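Local coordinates for protein racemase, putative (Roseobacter denitrificans, PDB 3TCS) that binds magnesium and D-alanine in a TIM barrel of the mandelate racemase family and is a putative racemase, possibly with hydro-lyase activity, at residues Leu202-Asn207 with Cys228-Pro233; Tyr137-Lys142 with Lys167-Ala172; Asp250-Gly255 with Val274-Pro279; Gly175-Glu180 with Ser208-Asp213. All coordinates share one frame; numbering follows the deposited sequence.

Contact 1: Leu202-Asn207 with Cys228-Pro233; sequences LLIDAN and CHFEEP. With MG (magnesium ion), chain J; DAL (D-alanine), chain L.
One face of the H229 imidazole carries a methyl of L203: CD2 stands over the ring centre in a CH-pi contact, 3.6 Å from the centroid. At its edge the ring meets I204 O and the carboxylate of E231, and H229 NE2 donates to E231 OE1 (2.9 Å), which lies in the ring plane. The histidine's CG is anti to the backbone N (chi1 177°), which carries the ring along the strand toward that carboxylate. On the other side of the sheet the F230 ring has P233 CB over one face, offset toward the rim, while I204 CG2 approaches it obliquely (3.7 Å to CD1).

E231 OE1 also takes a salt bridge from K167, while OE2 binds magnesium at 2.0 Å. D205 OD2 lies 2.1 Å from the ion; D205 OD2 and E231 OE2 can sit 2.9 Å apart because both bind the same metal. D205 OD1 accepts N207 N in an Asx turn and lies 2.7 Å from the metal-bound water, which is also near E232 OE1; E232 OE2 is hydrogen-bonded to S208 OG. E257, the amine N and O of D-alanine and that water fill the remaining positions round the ion.

Backbone bonds from I204 N to H229 O, E231 N to I204 O and A206 N to E231 O join the parallel strands. Strands 201-205 and 229-231 are linked through helix 212-224 in a beta-alpha-beta unit; that helix packs on I204 and F230, with strands 165-169 and 252-255 flanking the pair.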
# COMPACT_ATOMS: atom_id res chain seq x y z
N LEU B 202 2.29 -11.11 31.21
CA LEU B 202 1.72 -9.81 30.92
C LEU B 202 2.40 -9.22 29.71
O LEU B 202 3.64 -9.17 29.64
CB LEU B 202 1.87 -8.88 32.13
CG LEU B 202 1.15 -9.36 33.39
CD1 LEU B 202 1.39 -8.39 34.54
CD2 LEU B 202 -0.35 -9.48 33.10
N LEU B 203 1.59 -8.78 28.76
CA LEU B 203 2.06 -8.19 27.51
C LEU B 203 1.50 -6.78 27.40
O LEU B 203 0.51 -6.45 28.04
CB LEU B 203 1.54 -9.00 26.32
CG LEU B 203 1.87 -10.49 26.19
CD1 LEU B 203 1.16 -11.30 27.28
CD2 LEU B 203 1.42 -10.96 24.81
N ILE B 204 2.14 -5.95 26.59
CA ILE B 204 1.63 -4.60 26.40
C ILE B 204 1.88 -4.20 24.95
O ILE B 204 2.80 -4.70 24.31
CB ILE B 204 2.28 -3.60 27.40
CG1 ILE B 204 1.36 -2.40 27.59
CG2 ILE B 204 3.65 -3.17 26.90
CD1 ILE B 204 1.66 -1.57 28.84
N ASP B 205 1.04 -3.31 24.42
CA ASP B 205 1.15 -2.87 23.03
C ASP B 205 1.05 -1.35 23.01
O ASP B 205 0.08 -0.79 23.51
CB ASP B 205 -0.01 -3.48 22.22
CG ASP B 205 0.22 -3.42 20.72
OD1 ASP B 205 0.88 -2.48 20.25
OD2 ASP B 205 -0.28 -4.33 20.03
N ALA B 206 2.05 -0.69 22.43
CA ALA B 206 2.05 0.78 22.38
C ALA B 206 1.55 1.35 21.05
O ALA B 206 1.47 2.57 20.89
CB ALA B 206 3.45 1.30 22.68
N ASN B 207 1.23 0.47 20.12
CA ASN B 207 0.73 0.86 18.80
C ASN B 207 1.40 2.09 18.18
O ASN B 207 0.73 3.08 17.87
CB ASN B 207 -0.79 1.05 18.88
CG ASN B 207 -1.53 -0.27 19.07
OD1 ASN B 207 -1.65 -1.07 18.14
ND2 ASN B 207 -2.01 -0.50 20.28
N CYS B 228 6.65 -9.55 29.73
CA CYS B 228 7.53 -10.31 28.83
C CYS B 228 7.35 -9.99 27.36
O CYS B 228 7.97 -10.63 26.51
CB CYS B 228 7.29 -11.80 29.03
SG CYS B 228 5.61 -12.32 28.57
N HIS B 229 6.54 -8.98 27.04
CA HIS B 229 6.25 -8.68 25.65
C HIS B 229 5.92 -7.18 25.48
O HIS B 229 4.97 -6.69 26.06
CB HIS B 229 5.06 -9.59 25.27
CG HIS B 229 4.53 -9.41 23.89
ND1 HIS B 229 4.48 -10.44 22.98
CD2 HIS B 229 3.86 -8.37 23.32
CE1 HIS B 229 3.80 -10.05 21.91
NE2 HIS B 229 3.42 -8.80 22.09
N PHE B 230 6.74 -6.48 24.70
CA PHE B 230 6.57 -5.04 24.45
C PHE B 230 6.34 -4.87 22.95
O PHE B 230 7.28 -4.88 22.15
CB PHE B 230 7.84 -4.29 24.90
CG PHE B 230 7.70 -2.79 24.91
CD1 PHE B 230 6.47 -2.17 24.71
CD2 PHE B 230 8.82 -1.99 25.15
CE1 PHE B 230 6.36 -0.77 24.75
CE2 PHE B 230 8.72 -0.60 25.19
CZ PHE B 230 7.49 0.01 24.99
N GLU B 231 5.08 -4.69 22.58
CA GLU B 231 4.70 -4.58 21.18
C GLU B 231 4.63 -3.20 20.55
O GLU B 231 4.09 -2.26 21.14
CB GLU B 231 3.36 -5.29 20.98
CG GLU B 231 2.96 -5.52 19.52
CD GLU B 231 1.78 -6.47 19.40
OE1 GLU B 231 1.63 -7.34 20.28
OE2 GLU B 231 1.01 -6.35 18.42
N GLU B 232 5.17 -3.11 19.34
CA GLU B 232 5.18 -1.89 18.53
C GLU B 232 5.46 -0.63 19.34
O GLU B 232 4.63 0.29 19.41
CB GLU B 232 3.83 -1.77 17.81
CG GLU B 232 3.86 -0.92 16.56
CD GLU B 232 2.54 -0.97 15.81
OE1 GLU B 232 2.11 -2.09 15.47
OE2 GLU B 232 1.95 0.09 15.55
N PRO B 233 6.64 -0.56 19.97
CA PRO B 233 7.00 0.61 20.77
C PRO B 233 7.07 1.92 19.98
O PRO B 233 6.66 2.97 20.47
CB PRO B 233 8.35 0.22 21.37
CG PRO B 233 8.93 -0.68 20.33
CD PRO B 233 7.75 -1.53 19.94
MG MG J . -0.32 -4.90 18.03
N DAL L . -1.96 -6.56 18.45
CA DAL L . -3.00 -5.57 18.78
CB DAL L . -4.39 -6.19 18.66
C DAL L . -2.91 -4.41 17.85
O DAL L . -1.91 -3.76 17.81
O HOH W 1 0.71 -3.11 17.65

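Contact 2: Tyr137-Lys142 with Lys167-Ala172; sequences YASSMK and KVRAGA. With DAL (D-alanine), chain L.
K167 crosses obliquely past the Y137 ring on its way to the ligand. Its CB meets Y137 CE1 at 3.6 Å, and CD stays near Y137 CE1 and OH. A bend at chi3 (80°) then brings CE beside both Y137 OH and S139 OG, the latter hydrogen-bonded to E333. At the tip, NZ donates to Y137 OH (2.8 Å) and lies 2.8 Å from N of D-alanine; E231 and E333 add salt bridges, which fix the position of NZ.

R169, two residues on, reaches toward the same ligand. It grips a single atom side-on: NE (2.7 Å) and NH2 (3.1 Å) both donate to S140 O, which lies in the guanidinium plane. The NE bond comes in the carbonyl plane, that of NH2 from above it. This double hold fixes the flat group beside D-alanine, where M141 SD approaches NH2 obliquely and touches the ligand's CB.

Strand pairing comes from K167 N to A138 O and S140 N to K167 O. The parallel strands, joined through helix 147-161, form a beta-alpha-beta unit of a TIM barrel: the end of strand 165-169 presents lysine and arginine to the ligand pocket, the segment after strand 132-139 M141.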
# COMPACT_ATOMS: atom_id res chain seq x y z
N TYR B 137 -3.91 -15.64 24.65
CA TYR B 137 -3.72 -14.57 25.60
C TYR B 137 -4.89 -13.61 25.43
O TYR B 137 -5.27 -13.28 24.31
CB TYR B 137 -2.36 -13.88 25.42
CG TYR B 137 -2.14 -13.02 24.19
CD1 TYR B 137 -2.60 -11.70 24.14
CD2 TYR B 137 -1.37 -13.49 23.12
CE1 TYR B 137 -2.29 -10.86 23.05
CE2 TYR B 137 -1.05 -12.66 22.03
CZ TYR B 137 -1.51 -11.35 22.01
OH TYR B 137 -1.15 -10.52 20.97
N ALA B 138 -5.49 -13.20 26.55
CA ALA B 138 -6.62 -12.28 26.51
C ALA B 138 -6.11 -10.92 26.07
O ALA B 138 -5.28 -10.30 26.73
CB ALA B 138 -7.27 -12.19 27.88
N SER B 139 -6.61 -10.46 24.93
CA SER B 139 -6.16 -9.19 24.39
C SER B 139 -7.18 -8.06 24.49
O SER B 139 -8.26 -8.13 23.92
CB SER B 139 -5.74 -9.41 22.93
OG SER B 139 -5.03 -8.30 22.42
N SER B 140 -6.81 -7.01 25.23
CA SER B 140 -7.66 -5.83 25.38
C SER B 140 -7.30 -4.85 24.27
O SER B 140 -6.13 -4.62 24.00
CB SER B 140 -7.42 -5.15 26.73
OG SER B 140 -8.00 -3.85 26.72
N MET B 141 -8.32 -4.27 23.63
CA MET B 141 -8.10 -3.33 22.54
C MET B 141 -8.26 -1.88 22.96
O MET B 141 -7.87 -0.96 22.24
CB MET B 141 -9.11 -3.61 21.42
CG MET B 141 -9.13 -5.03 20.90
SD MET B 141 -7.59 -5.48 20.11
CE MET B 141 -7.58 -7.25 20.39
N LYS B 142 -8.84 -1.67 24.14
CA LYS B 142 -9.11 -0.33 24.64
C LYS B 142 -8.01 0.46 25.33
O LYS B 142 -7.13 -0.09 25.99
CB LYS B 142 -10.32 -0.39 25.59
CG LYS B 142 -11.61 -0.83 24.92
CD LYS B 142 -12.73 -0.93 25.94
CE LYS B 142 -14.07 -1.19 25.28
NZ LYS B 142 -15.19 -1.25 26.26
N LYS B 167 -2.81 -9.02 27.48
CA LYS B 167 -2.19 -7.87 26.83
C LYS B 167 -3.06 -6.62 26.97
O LYS B 167 -4.27 -6.66 26.74
CB LYS B 167 -1.93 -8.14 25.34
CG LYS B 167 -1.10 -7.03 24.68
CD LYS B 167 -0.57 -7.42 23.29
CE LYS B 167 -1.63 -7.27 22.20
NZ LYS B 167 -1.08 -7.70 20.86
N VAL B 168 -2.44 -5.51 27.36
CA VAL B 168 -3.15 -4.25 27.52
C VAL B 168 -2.46 -3.21 26.65
O VAL B 168 -1.50 -3.52 25.94
CB VAL B 168 -3.17 -3.79 29.00
CG1 VAL B 168 -3.91 -4.81 29.85
CG2 VAL B 168 -1.75 -3.59 29.52
N ARG B 169 -2.94 -1.97 26.71
CA ARG B 169 -2.38 -0.90 25.87
C ARG B 169 -1.59 0.16 26.63
O ARG B 169 -1.93 0.53 27.75
CB ARG B 169 -3.52 -0.19 25.12
CG ARG B 169 -4.44 -1.13 24.36
CD ARG B 169 -3.77 -1.70 23.11
NE ARG B 169 -4.29 -3.02 22.77
CZ ARG B 169 -3.97 -3.68 21.66
NH1 ARG B 169 -3.15 -3.15 20.77
NH2 ARG B 169 -4.46 -4.90 21.46
N ALA B 170 -0.54 0.66 25.97
CA ALA B 170 0.32 1.70 26.51
C ALA B 170 0.22 2.90 25.58
O ALA B 170 -0.10 2.75 24.40
CB ALA B 170 1.77 1.21 26.59
N GLY B 171 0.49 4.09 26.11
CA GLY B 171 0.44 5.30 25.31
C GLY B 171 -0.86 5.53 24.57
O GLY B 171 -1.90 4.98 24.92
N ALA B 172 -0.79 6.39 23.55
CA ALA B 172 -1.95 6.70 22.72
C ALA B 172 -1.64 6.14 21.33
O ALA B 172 -0.50 6.21 20.87
CB ALA B 172 -2.17 8.20 22.65
N DAL L . -1.96 -6.56 18.45
CA DAL L . -3.00 -5.57 18.78
CB DAL L . -4.39 -6.19 18.66
C DAL L . -2.91 -4.41 17.85
O DAL L . -1.91 -3.76 17.81
O HOH W 2 -5.56 -1.05 28.05

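Contact 3: Asp250-Gly255 with Val274-Pro279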
# COMPACT_ATOMS: atom_id res chain seq x y z
N ASP B 250 15.88 -5.71 27.44
CA ASP B 250 15.99 -7.15 27.62
C ASP B 250 14.65 -7.78 27.25
O ASP B 250 14.60 -8.84 26.62
CB ASP B 250 16.32 -7.50 29.08
CG ASP B 250 17.72 -7.09 29.48
OD1 ASP B 250 18.67 -7.39 28.72
OD2 ASP B 250 17.88 -6.48 30.56
N ILE B 251 13.57 -7.13 27.65
CA ILE B 251 12.22 -7.62 27.37
C ILE B 251 12.04 -7.79 25.86
O ILE B 251 12.58 -7.01 25.08
CB ILE B 251 11.16 -6.64 27.92
CG1 ILE B 251 9.75 -7.21 27.72
CG2 ILE B 251 11.29 -5.29 27.24
CD1 ILE B 251 8.67 -6.39 28.43
N ASP B 252 11.31 -8.82 25.44
CA ASP B 252 11.09 -9.05 24.01
C ASP B 252 10.32 -7.88 23.39
O ASP B 252 9.32 -7.42 23.94
CB ASP B 252 10.28 -10.33 23.75
CG ASP B 252 11.10 -11.61 23.95
OD1 ASP B 252 12.34 -11.58 23.83
OD2 ASP B 252 10.47 -12.66 24.19
N VAL B 253 10.80 -7.40 22.24
CA VAL B 253 10.13 -6.32 21.52
C VAL B 253 9.56 -6.99 20.27
O VAL B 253 10.26 -7.71 19.56
CB VAL B 253 11.11 -5.20 21.12
CG1 VAL B 253 10.41 -4.19 20.20
CG2 VAL B 253 11.61 -4.50 22.37
N THR B 254 8.28 -6.73 20.00
CA THR B 254 7.60 -7.37 18.88
C THR B 254 6.94 -6.40 17.91
O THR B 254 6.75 -5.23 18.23
CB THR B 254 6.52 -8.31 19.42
OG1 THR B 254 5.38 -7.54 19.81
CG2 THR B 254 7.03 -9.05 20.66
N GLY B 255 6.59 -6.89 16.73
CA GLY B 255 5.93 -6.03 15.76
C GLY B 255 5.77 -6.67 14.40
O GLY B 255 6.21 -7.80 14.18
N VAL B 274 13.19 -6.69 15.59
CA VAL B 274 12.34 -7.14 16.68
C VAL B 274 12.78 -8.55 17.11
O VAL B 274 13.58 -9.18 16.43
CB VAL B 274 10.84 -7.21 16.27
CG1 VAL B 274 10.34 -5.82 15.88
CG2 VAL B 274 10.66 -8.20 15.13
N ASP B 275 12.24 -9.02 18.23
CA ASP B 275 12.57 -10.35 18.74
C ASP B 275 11.52 -11.38 18.34
O ASP B 275 11.80 -12.58 18.32
CB ASP B 275 12.67 -10.31 20.26
CG ASP B 275 13.69 -9.31 20.74
OD1 ASP B 275 14.89 -9.51 20.47
OD2 ASP B 275 13.28 -8.31 21.38
N ILE B 276 10.32 -10.90 18.05
CA ILE B 276 9.20 -11.76 17.67
C ILE B 276 8.47 -11.08 16.52
O ILE B 276 8.19 -9.88 16.59
CB ILE B 276 8.20 -11.94 18.84
CG1 ILE B 276 8.93 -12.52 20.06
CG2 ILE B 276 7.04 -12.83 18.41
CD1 ILE B 276 8.05 -12.68 21.29
N VAL B 277 8.17 -11.82 15.45
CA VAL B 277 7.46 -11.26 14.31
C VAL B 277 5.97 -11.51 14.48
O VAL B 277 5.57 -12.56 14.98
CB VAL B 277 7.96 -11.87 12.98
CG1 VAL B 277 9.42 -11.49 12.76
CG2 VAL B 277 7.80 -13.38 13.01
N GLN B 278 5.16 -10.54 14.06
CA GLN B 278 3.72 -10.63 14.22
C GLN B 278 2.88 -10.33 12.99
O GLN B 278 2.12 -9.36 12.97
CB GLN B 278 3.28 -9.70 15.35
CG GLN B 278 3.97 -9.99 16.66
CD GLN B 278 3.42 -9.14 17.78
OE1 GLN B 278 3.69 -7.94 17.86
NE2 GLN B 278 2.61 -9.75 18.64
N PRO B 279 3.00 -11.15 11.95
CA PRO B 279 2.22 -10.90 10.74
C PRO B 279 0.73 -11.13 11.01
O PRO B 279 0.36 -11.89 11.90
CB PRO B 279 2.77 -11.93 9.76
CG PRO B 279 3.11 -13.09 10.66
CD PRO B 279 3.77 -12.40 11.84
O HOH W 3 14.48 -6.98 23.23
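T254 and I276 lie side by side and point the same way, with T254 CG2 3.6 Å from I276 CB. D252 runs across I276 at about a right angle, so that its OD2 comes to the end methyl CD1. Against D275 the same aspartate is oblique: the carboxylate planes are 42° apart and D252 OD1 stays 4.2 Å from D275 OD2. The second magnesium, bound at T246 and L249, lies about 4 Å from the D275 side chain and may ease this crowding of negative charge.

CG of D275 lies anti to the carbonyl carbon (chi1 -57°), bringing OD2 to V253 N, which it accepts through its anti lone pair in a nearly straight bond of 2.8 Å. D275 N returns a bond to V253 O (2.7 Å), so both polar backbone atoms of V253 are held by one residue. A water donating to I251 O and D275 OD2 extends this grip. With an alanine in place of D275, V253 N would probably lose its mate and the water one of its anchors.

Q278 N donates to G255 O (2.9 Å). Parallel strands 252-255 and 276-277, joined by helix 262-270, make another beta-alpha-beta unit of the TIM barrel.

Contact 4: Gly175-Glu180 with Ser208-Asp213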
# COMPACT_ATOMS: atom_id res chain seq x y z
N GLY B 175 0.17 8.01 18.94
CA GLY B 175 0.04 9.26 19.67
C GLY B 175 1.17 10.27 19.69
O GLY B 175 1.08 11.25 20.42
N ARG B 176 2.21 10.05 18.89
CA ARG B 176 3.33 10.99 18.85
C ARG B 176 3.92 11.26 20.24
O ARG B 176 4.12 12.41 20.63
CB ARG B 176 2.89 12.31 18.21
CG ARG B 176 2.43 12.17 16.76
CD ARG B 176 2.05 13.52 16.15
NE ARG B 176 1.65 13.39 14.75
CZ ARG B 176 1.31 14.41 13.96
NH1 ARG B 176 1.32 15.65 14.44
NH2 ARG B 176 0.97 14.18 12.70
N ASN B 177 4.20 10.18 20.96
CA ASN B 177 4.79 10.22 22.30
C ASN B 177 3.82 10.59 23.43
O ASN B 177 4.19 10.55 24.60
CB ASN B 177 5.99 11.17 22.33
CG ASN B 177 7.24 10.50 22.87
OD1 ASN B 177 8.23 11.16 23.19
ND2 ASN B 177 7.21 9.17 22.96
N ARG B 178 2.59 10.94 23.07
CA ARG B 178 1.59 11.31 24.07
C ARG B 178 0.82 10.08 24.56
O ARG B 178 0.59 9.14 23.81
CB ARG B 178 0.63 12.36 23.49
CG ARG B 178 1.32 13.69 23.19
CD ARG B 178 0.33 14.83 22.97
NE ARG B 178 -0.29 14.81 21.65
CZ ARG B 178 0.36 15.07 20.51
NH1 ARG B 178 1.65 15.38 20.54
NH2 ARG B 178 -0.29 15.04 19.36
N ASP B 179 0.43 10.10 25.83
CA ASP B 179 -0.31 9.00 26.45
C ASP B 179 -1.82 9.27 26.29
O ASP B 179 -2.21 10.39 25.96
CB ASP B 179 0.04 8.91 27.94
CG ASP B 179 -0.15 7.51 28.50
OD1 ASP B 179 -0.89 6.70 27.90
OD2 ASP B 179 0.44 7.21 29.56
N GLU B 180 -2.65 8.25 26.51
CA GLU B 180 -4.10 8.43 26.39
C GLU B 180 -4.49 9.58 27.32
O GLU B 180 -5.40 10.36 27.03
CB GLU B 180 -4.84 7.15 26.79
CG GLU B 180 -6.33 7.15 26.44
CD GLU B 180 -6.58 7.16 24.93
OE1 GLU B 180 -5.61 7.12 24.15
OE2 GLU B 180 -7.76 7.22 24.53
N SER B 208 2.72 2.02 18.00
CA SER B 208 3.51 3.09 17.38
C SER B 208 3.52 4.45 18.07
O SER B 208 3.79 5.47 17.43
CB SER B 208 3.04 3.29 15.93
OG SER B 208 3.31 2.15 15.13
N CYS B 209 3.29 4.48 19.37
CA CYS B 209 3.25 5.75 20.07
C CYS B 209 4.56 6.48 20.39
O CYS B 209 4.64 7.70 20.25
CB CYS B 209 2.47 5.58 21.38
SG CYS B 209 2.46 7.06 22.44
N TYR B 210 5.57 5.72 20.80
CA TYR B 210 6.83 6.30 21.27
C TYR B 210 8.04 6.52 20.38
O TYR B 210 8.19 5.92 19.32
CB TYR B 210 7.32 5.48 22.46
CG TYR B 210 6.28 5.22 23.52
CD1 TYR B 210 5.65 6.28 24.17
CD2 TYR B 210 5.95 3.92 23.91
CE1 TYR B 210 4.72 6.06 25.18
CE2 TYR B 210 5.02 3.69 24.93
CZ TYR B 210 4.41 4.76 25.56
OH TYR B 210 3.53 4.55 26.59
N THR B 211 8.91 7.41 20.85
CA THR B 211 10.18 7.69 20.20
C THR B 211 11.06 6.65 20.90
O THR B 211 10.69 6.16 21.97
CB THR B 211 10.72 9.10 20.55
OG1 THR B 211 10.83 9.23 21.98
CG2 THR B 211 9.80 10.18 20.01
N PRO B 212 12.21 6.29 20.31
CA PRO B 212 13.06 5.29 20.97
C PRO B 212 13.39 5.57 22.44
O PRO B 212 13.31 4.67 23.27
CB PRO B 212 14.30 5.26 20.08
CG PRO B 212 13.71 5.49 18.73
CD PRO B 212 12.73 6.62 18.97
N ASP B 213 13.74 6.81 22.77
CA ASP B 213 14.08 7.15 24.16
C ASP B 213 12.92 6.94 25.12
O ASP B 213 13.10 6.36 26.19
CB ASP B 213 14.58 8.59 24.27
CG ASP B 213 15.97 8.77 23.71
OD1 ASP B 213 16.79 7.85 23.89
OD2 ASP B 213 16.24 9.83 23.10
O HOH W 4 3.49 8.19 17.05
O HOH W 5 3.20 6.82 28.05
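The tight part centres on C209. Its carbonyl O accepts N177 N in a short hydrogen bond of 2.6 Å. With SG anti to the backbone N (chi1 175°), the sulfur comes to within 3.1 Å of R178 O, while CB faces G175 N. G175 starts a type I' turn ending at R178, closed by a bond from R178 N to G175 O. The Y210 ring has C209 CB over one face. The N177 side chain spans this packed part: its amide meets the Y210 ring at the edge, in plane, and crosses T211 at about a right angle, packing beside that side chain. An alanine in place of N177 would keep the backbone bond to C209 but would probably open a gap beside Y210 and T211.

Toward solvent the packing thins, and the R178 side chain leads away from the contact. Waters bridge the rest: one accepts from R176 N and donates to S208 O, another joins Y210 OH to D179 OD2, the latter bond weak. R176 itself turns outward, to salt bridges with E90 and D83 of the second subunit.

T211 is the N-cap of helix 212-224, its OG1 weakly bonded to R214 N. The contact thus packs the turn that follows strand 165-169 against the segment leading from strand 201-205 into the next helix, two neighbouring beta-alpha loops of a TIM barrel.

Contacts 1, 2 and 3 are buried and join parallel strands of one barrel sheet, whereas contact 4 is only partly buried and belongs to the loops at its rim. Contacts 1 and 2 share the D-alanine site and meet through the salt bridge between K167 and E231, so charge and metal chemistry dominate there. Contact 3 continues the sheet beyond strand 229-231, with F230 N probably hydrogen-bonded to D252 O, but relies on backbone bonds, a carboxylate-to-backbone grip and aliphatic packing. Contact 4 replaces strand pairing by a turn, waters and salt bridges to the second subunit; it reaches contact 1 through S208 OG to E232 OE2 and packs on A172 of contact 2.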